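PDB 6TZ0: RNA-dependent RNA Polymerase from Bombyx mori cytoplasmic polyhedrosis virus, which catalyses RNA-templated RNA synthesis, making plus strands by fully conservative transcription and complementary minus strands during genome replication. Local coordinates for residues A[474-479]-A[486-491]; A[812-817]-A[826-831]. All coordinates share one frame; numbering follows the deposited sequence.

Contact 1: A[474-479]-A[486-491]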
loop_
_atom_site.group_PDB
_atom_site.type_symbol
_atom_site.label_atom_id
_atom_site.label_comp_id
_atom_site.label_asym_id
_atom_site.label_seq_id
_atom_site.Cartn_x
_atom_site.Cartn_y
_atom_site.Cartn_z
ATOM N N ILE A 474 -8.887 -10.577 6.866
ATOM C CA ILE A 474 -7.985 -9.588 6.289
ATOM C C ILE A 474 -6.809 -9.410 7.238
ATOM O O ILE A 474 -6.993 -9.078 8.414
ATOM C CB ILE A 474 -8.703 -8.256 6.029
ATOM C CG1 ILE A 474 -9.796 -8.442 4.978
ATOM C CG2 ILE A 474 -7.715 -7.198 5.589
ATOM C CD1 ILE A 474 -10.701 -7.256 4.821
ATOM N N LYS A 475 -5.601 -9.627 6.731
ATOM C CA LYS A 475 -4.421 -9.658 7.578
ATOM C C LYS A 475 -3.943 -8.247 7.901
ATOM O O LYS A 475 -4.257 -7.280 7.209
ATOM C CB LYS A 475 -3.301 -10.443 6.902
ATOM C CG LYS A 475 -3.681 -11.868 6.565
ATOM C CD LYS A 475 -4.002 -12.668 7.806
ATOM C CE LYS A 475 -2.746 -12.969 8.598
ATOM N NZ LYS A 475 -3.033 -13.822 9.783
ATOM N N LEU A 476 -3.169 -8.146 8.974
ATOM C CA LEU A 476 -2.623 -6.885 9.449
ATOM C C LEU A 476 -1.107 -6.999 9.520
ATOM O O LEU A 476 -0.574 -7.996 10.018
ATOM C CB LEU A 476 -3.209 -6.534 10.822
ATOM C CG LEU A 476 -3.021 -5.155 11.451
ATOM C CD1 LEU A 476 -4.236 -4.842 12.288
ATOM C CD2 LEU A 476 -1.781 -5.080 12.327
ATOM N N VAL A 477 -0.412 -5.983 9.026
ATOM C CA VAL A 477 1.044 -5.936 9.091
ATOM C C VAL A 477 1.464 -4.496 9.371
ATOM O O VAL A 477 0.879 -3.546 8.845
ATOM C CB VAL A 477 1.683 -6.527 7.808
ATOM C CG1 VAL A 477 1.218 -5.807 6.550
ATOM C CG2 VAL A 477 3.204 -6.541 7.895
ATOM N N GLU A 478 2.437 -4.330 10.257
ATOM C CA GLU A 478 2.764 -3.014 10.772
ATOM C C GLU A 478 3.835 -2.340 9.915
ATOM O O GLU A 478 4.321 -2.894 8.928
ATOM C CB GLU A 478 3.155 -3.138 12.244
ATOM C CG GLU A 478 4.255 -4.140 12.527
ATOM C CD GLU A 478 5.616 -3.516 12.435
ATOM O OE1 GLU A 478 5.668 -2.277 12.497
ATOM O OE2 GLU A 478 6.621 -4.246 12.296
ATOM N N ARG A 479 4.207 -1.119 10.297
ATOM C CA ARG A 479 5.102 -0.289 9.505
ATOM C C ARG A 479 5.984 0.520 10.454
ATOM O O ARG A 479 5.688 0.658 11.639
ATOM C CB ARG A 479 4.285 0.620 8.561
ATOM C CG ARG A 479 5.063 1.366 7.489
ATOM C CD ARG A 479 4.176 2.181 6.573
ATOM N NE ARG A 479 4.977 3.008 5.675
ATOM C CZ ARG A 479 5.487 2.585 4.524
ATOM N NH1 ARG A 479 5.284 1.338 4.120
ATOM N NH2 ARG A 479 6.205 3.408 3.773
ATOM N N GLN A 486 2.804 4.142 14.197
ATOM C CA GLN A 486 3.265 2.866 13.661
ATOM C C GLN A 486 2.542 2.464 12.373
ATOM O O GLN A 486 3.151 1.795 11.533
ATOM C CB GLN A 486 3.145 1.777 14.727
ATOM C CG GLN A 486 3.946 0.522 14.405
ATOM C CD GLN A 486 3.898 -0.519 15.492
ATOM O OE1 GLN A 486 3.215 -0.359 16.494
ATOM N NE2 GLN A 486 4.642 -1.596 15.302
ATOM N N ARG A 487 1.279 2.874 12.185
ATOM C CA ARG A 487 0.567 2.815 10.895
ATOM C C ARG A 487 0.437 1.374 10.374
ATOM O O ARG A 487 1.139 0.935 9.460
ATOM C CB ARG A 487 1.244 3.746 9.877
ATOM C CG ARG A 487 0.546 3.926 8.533
ATOM C CD ARG A 487 1.309 4.911 7.670
ATOM N NE ARG A 487 0.794 4.971 6.307
ATOM C CZ ARG A 487 -0.226 5.728 5.923
ATOM N NH1 ARG A 487 -0.620 5.722 4.658
ATOM N NH2 ARG A 487 -0.859 6.488 6.805
ATOM N N ALA A 488 -0.416 0.616 11.057
ATOM C CA ALA A 488 -0.731 -0.746 10.634
ATOM C C ALA A 488 -1.429 -0.767 9.275
ATOM O O ALA A 488 -2.507 -0.192 9.109
ATOM C CB ALA A 488 -1.617 -1.419 11.679
ATOM N N ILE A 489 -0.820 -1.451 8.308
ATOM C CA ILE A 489 -1.342 -1.538 6.947
ATOM C C ILE A 489 -1.920 -2.936 6.730
ATOM O O ILE A 489 -1.442 -3.917 7.308
ATOM C CB ILE A 489 -0.248 -1.174 5.913
ATOM C CG1 ILE A 489 -0.850 -0.906 4.540
ATOM C CG2 ILE A 489 0.858 -2.208 5.816
ATOM C CD1 ILE A 489 -1.693 0.314 4.531
ATOM N N SER A 490 -2.983 -3.023 5.939
ATOM C CA SER A 490 -3.692 -4.285 5.785
ATOM C C SER A 490 -3.175 -5.071 4.591
ATOM O O SER A 490 -2.628 -4.514 3.639
ATOM C CB SER A 490 -5.191 -4.061 5.614
ATOM O OG SER A 490 -5.470 -3.459 4.367
ATOM N N GLY A 491 -3.358 -6.382 4.660
ATOM C CA GLY A 491 -3.017 -7.260 3.566
ATOM C C GLY A 491 -4.127 -8.258 3.336
ATOM O O GLY A 491 -4.667 -8.822 4.288
#
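Lys-475 and Gly-491 bond to each other through both backbone amides, and Val-477 and Ile-489 do the same, giving two antiparallel hydrogen-bonded pairs with Leu-476 and Ser-490 as the non-hydrogen-bonded pair between them. Val-477 N to Ile-489 O measures 2.9 Å and Ile-489 N to Val-477 O 2.8 Å; Gly-491 N reaches Lys-475 O from above the carbonyl plane. Glycine suits position 491, close beside Lys-475 CB and Val-477 CG1.

One apolar pair lies on each side. Val-477 and Ile-489, branched residues suited to strands, lie side by side, CG1 of the valine 3.7 Å from CG2 of the isoleucine. Leu-476 CD2 meets CB of Ala-488, just before the second strand, at 3.7 Å. Leu-476 also packs on helix 349-356, while Ser-490 OG bonds to Pro-638 O.

Beyond the strands the contact turns polar. From the extended Gln-486 chain, NE2 donates a hydrogen bond to Glu-478 OE1 (3.1 Å), arriving from above the carboxylate plane, with amide and carboxylate planes 60° apart. Arg-479 and Arg-487 lie side by side through their aliphatic chains, CD to CD 4.1 Å, their like charges not in contact.

This is a beta hairpin at the edge of a mixed sheet. Its connecting loop carries the UTP-binding Arg-485, and Arg-487 lies near Asp-552, another UTP-binding residue, consistent with the basic motif F hairpin of polymerase fingers.

Contact 2: A[812-817]-A[826-831]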
loop_
_atom_site.group_PDB
_atom_site.type_symbol
_atom_site.label_atom_id
_atom_site.label_comp_id
_atom_site.label_asym_id
_atom_site.label_seq_id
_atom_site.Cartn_x
_atom_site.Cartn_y
_atom_site.Cartn_z
ATOM N N MET A 812 47.043 -6.044 1.394
ATOM C CA MET A 812 46.041 -5.686 2.383
ATOM C C MET A 812 46.567 -5.996 3.776
ATOM O O MET A 812 47.657 -6.550 3.946
ATOM C CB MET A 812 44.727 -6.442 2.149
ATOM C CG MET A 812 44.025 -6.113 0.854
ATOM S SD MET A 812 42.468 -6.998 0.722
ATOM C CE MET A 812 43.054 -8.649 0.391
ATOM N N THR A 813 45.775 -5.634 4.781
ATOM C CA THR A 813 46.042 -5.981 6.168
ATOM C C THR A 813 44.961 -6.941 6.640
ATOM O O THR A 813 43.768 -6.644 6.520
ATOM C CB THR A 813 46.077 -4.741 7.061
ATOM O OG1 THR A 813 44.774 -4.153 7.111
ATOM C CG2 THR A 813 47.057 -3.718 6.501
ATOM N N LEU A 814 45.378 -8.088 7.173
ATOM C CA LEU A 814 44.466 -9.177 7.484
ATOM C C LEU A 814 44.683 -9.617 8.924
ATOM O O LEU A 814 45.820 -9.675 9.398
ATOM C CB LEU A 814 44.671 -10.372 6.535
ATOM C CG LEU A 814 44.228 -10.289 5.065
ATOM C CD1 LEU A 814 45.226 -9.540 4.190
ATOM C CD2 LEU A 814 43.974 -11.660 4.485
ATOM N N VAL A 815 43.590 -9.922 9.618
ATOM C CA VAL A 815 43.626 -10.352 11.011
ATOM C C VAL A 815 43.368 -11.851 11.043
ATOM O O VAL A 815 42.306 -12.315 10.614
ATOM C CB VAL A 815 42.602 -9.594 11.866
ATOM C CG1 VAL A 815 42.601 -10.124 13.284
ATOM C CG2 VAL A 815 42.903 -8.106 11.845
ATOM N N LYS A 816 44.331 -12.606 11.559
ATOM C CA LYS A 816 44.291 -14.059 11.512
ATOM C C LYS A 816 44.023 -14.643 12.893
ATOM O O LYS A 816 44.250 -14.001 13.922
ATOM C CB LYS A 816 45.603 -14.614 10.946
ATOM C CG LYS A 816 46.818 -14.420 11.835
ATOM C CD LYS A 816 48.074 -14.822 11.090
ATOM C CE LYS A 816 48.103 -16.317 10.826
ATOM N NZ LYS A 816 49.352 -16.750 10.147
ATOM N N TYR A 817 43.526 -15.873 12.898
ATOM C CA TYR A 817 43.230 -16.593 14.128
ATOM C C TYR A 817 44.307 -17.637 14.400
ATOM O O TYR A 817 45.181 -17.902 13.571
ATOM C CB TYR A 817 41.848 -17.247 14.057
ATOM C CG TYR A 817 40.693 -16.271 14.088
ATOM C CD1 TYR A 817 40.874 -14.948 14.484
ATOM C CD2 TYR A 817 39.417 -16.674 13.725
ATOM C CE1 TYR A 817 39.819 -14.057 14.507
ATOM C CE2 TYR A 817 38.356 -15.793 13.748
ATOM C CZ TYR A 817 38.564 -14.486 14.138
ATOM O OH TYR A 817 37.510 -13.606 14.165
ATOM N N THR A 826 38.245 -22.585 9.536
ATOM C CA THR A 826 38.096 -21.379 10.339
ATOM C C THR A 826 38.030 -20.139 9.450
ATOM O O THR A 826 38.422 -20.149 8.281
ATOM C CB THR A 826 39.246 -21.234 11.338
ATOM O OG1 THR A 826 39.018 -20.092 12.174
ATOM C CG2 THR A 826 40.578 -21.082 10.619
ATOM N N LEU A 827 37.529 -19.055 10.027
ATOM C CA LEU A 827 37.269 -17.845 9.268
ATOM C C LEU A 827 38.366 -16.814 9.493
ATOM O O LEU A 827 38.888 -16.659 10.598
ATOM C CB LEU A 827 35.887 -17.277 9.614
ATOM C CG LEU A 827 35.471 -16.876 11.031
ATOM C CD1 LEU A 827 35.737 -15.404 11.320
ATOM C CD2 LEU A 827 34.005 -17.205 11.244
ATOM N N MET A 828 38.710 -16.112 8.418
ATOM C CA MET A 828 39.787 -15.136 8.412
ATOM C C MET A 828 39.199 -13.737 8.310
ATOM O O MET A 828 38.297 -13.489 7.504
ATOM C CB MET A 828 40.737 -15.395 7.243
ATOM C CG MET A 828 42.010 -14.583 7.246
ATOM S SD MET A 828 42.983 -14.906 5.761
ATOM C CE MET A 828 43.644 -16.530 6.083
ATOM N N SER A 829 39.709 -12.828 9.132
ATOM C CA SER A 829 39.237 -11.451 9.168
ATOM C C SER A 829 40.132 -10.593 8.282
ATOM O O SER A 829 41.330 -10.461 8.549
ATOM C CB SER A 829 39.231 -10.922 10.602
ATOM O OG SER A 829 38.816 -9.570 10.653
ATOM N N LEU A 830 39.559 -10.023 7.225
ATOM C CA LEU A 830 40.267 -9.045 6.413
ATOM C C LEU A 830 39.512 -7.728 6.429
ATOM O O LEU A 830 38.280 -7.701 6.387
ATOM C CB LEU A 830 40.477 -9.508 4.954
ATOM C CG LEU A 830 39.345 -9.663 3.937
ATOM C CD1 LEU A 830 39.895 -9.478 2.546
ATOM C CD2 LEU A 830 38.754 -11.049 4.036
ATOM N N ILE A 831 40.261 -6.638 6.510
ATOM C CA ILE A 831 39.703 -5.297 6.474
ATOM C C ILE A 831 40.156 -4.624 5.184
ATOM O O ILE A 831 41.331 -4.703 4.803
ATOM C CB ILE A 831 40.085 -4.497 7.733
ATOM C CG1 ILE A 831 41.590 -4.489 7.958
ATOM C CG2 ILE A 831 39.420 -5.102 8.955
ATOM C CD1 ILE A 831 42.020 -3.578 9.040
#
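Leu-814 and Leu-830 lie side by side on one face, the non-hydrogen-bonded pair of an antiparallel beta hairpin, whose strand 827-831 is the middle one of three, with 791-795 on its other flank. From the backbone, Leu-814 CB passes Ser-829 O at 3.9 Å. With CG set beside the backbone N (chi1 -72°), CG rests 3.8 Å from Leu-830 CB. At the tip CD2 meets Met-828 SD at 3.6 Å, the unbranched methionine reaching it with SD extended from the backbone (chi2 -176°). Helix 801-808 covers this face, where large apolar residues fit: Leu-808 touches Leu-814, and Tyr-801 and Tyr-805 touch Met-828.

Val-815 and Ser-829 form the hydrogen-bonded pair, joined by Val-815 N to Ser-829 O (2.6 Å) and Ser-829 N to Val-815 O (3.0 Å). The small serine fits beside Val-815 on one strand and Arg-791, an ATP-binding residue in this protein, on the other.

Farther along, the aromatic ring of Tyr-817 reaches Leu-827, the first residue of the partner strand, and Thr-826 just before it. Its CE2 touches Leu-827 CD1 at 3.6 Å, while Thr-826 OG1 lies in the ring plane at its edge, 3.8 Å from Tyr-817 CD2.

From the N terminus, the chain first reaches contact 1, where 474-479 leads, with six residues between the segments, into 486-491, which returns against strand 474-477; the other side of that strand pairs with 620-624 in a mixed sheet of the central polymerase region. More than 300 residues later, contact 2 closes a second hairpin across the eight residues between 812-817 and 826-831, in a small antiparallel sheet. Neither loop encloses or crosses the other: they follow in series, with centres about 44 Å apart and nearest atoms about 30 Å apart. Contact 2 also meets the N-terminal helix 20-35 through Ile-831, tying its sheet to the start of the chain.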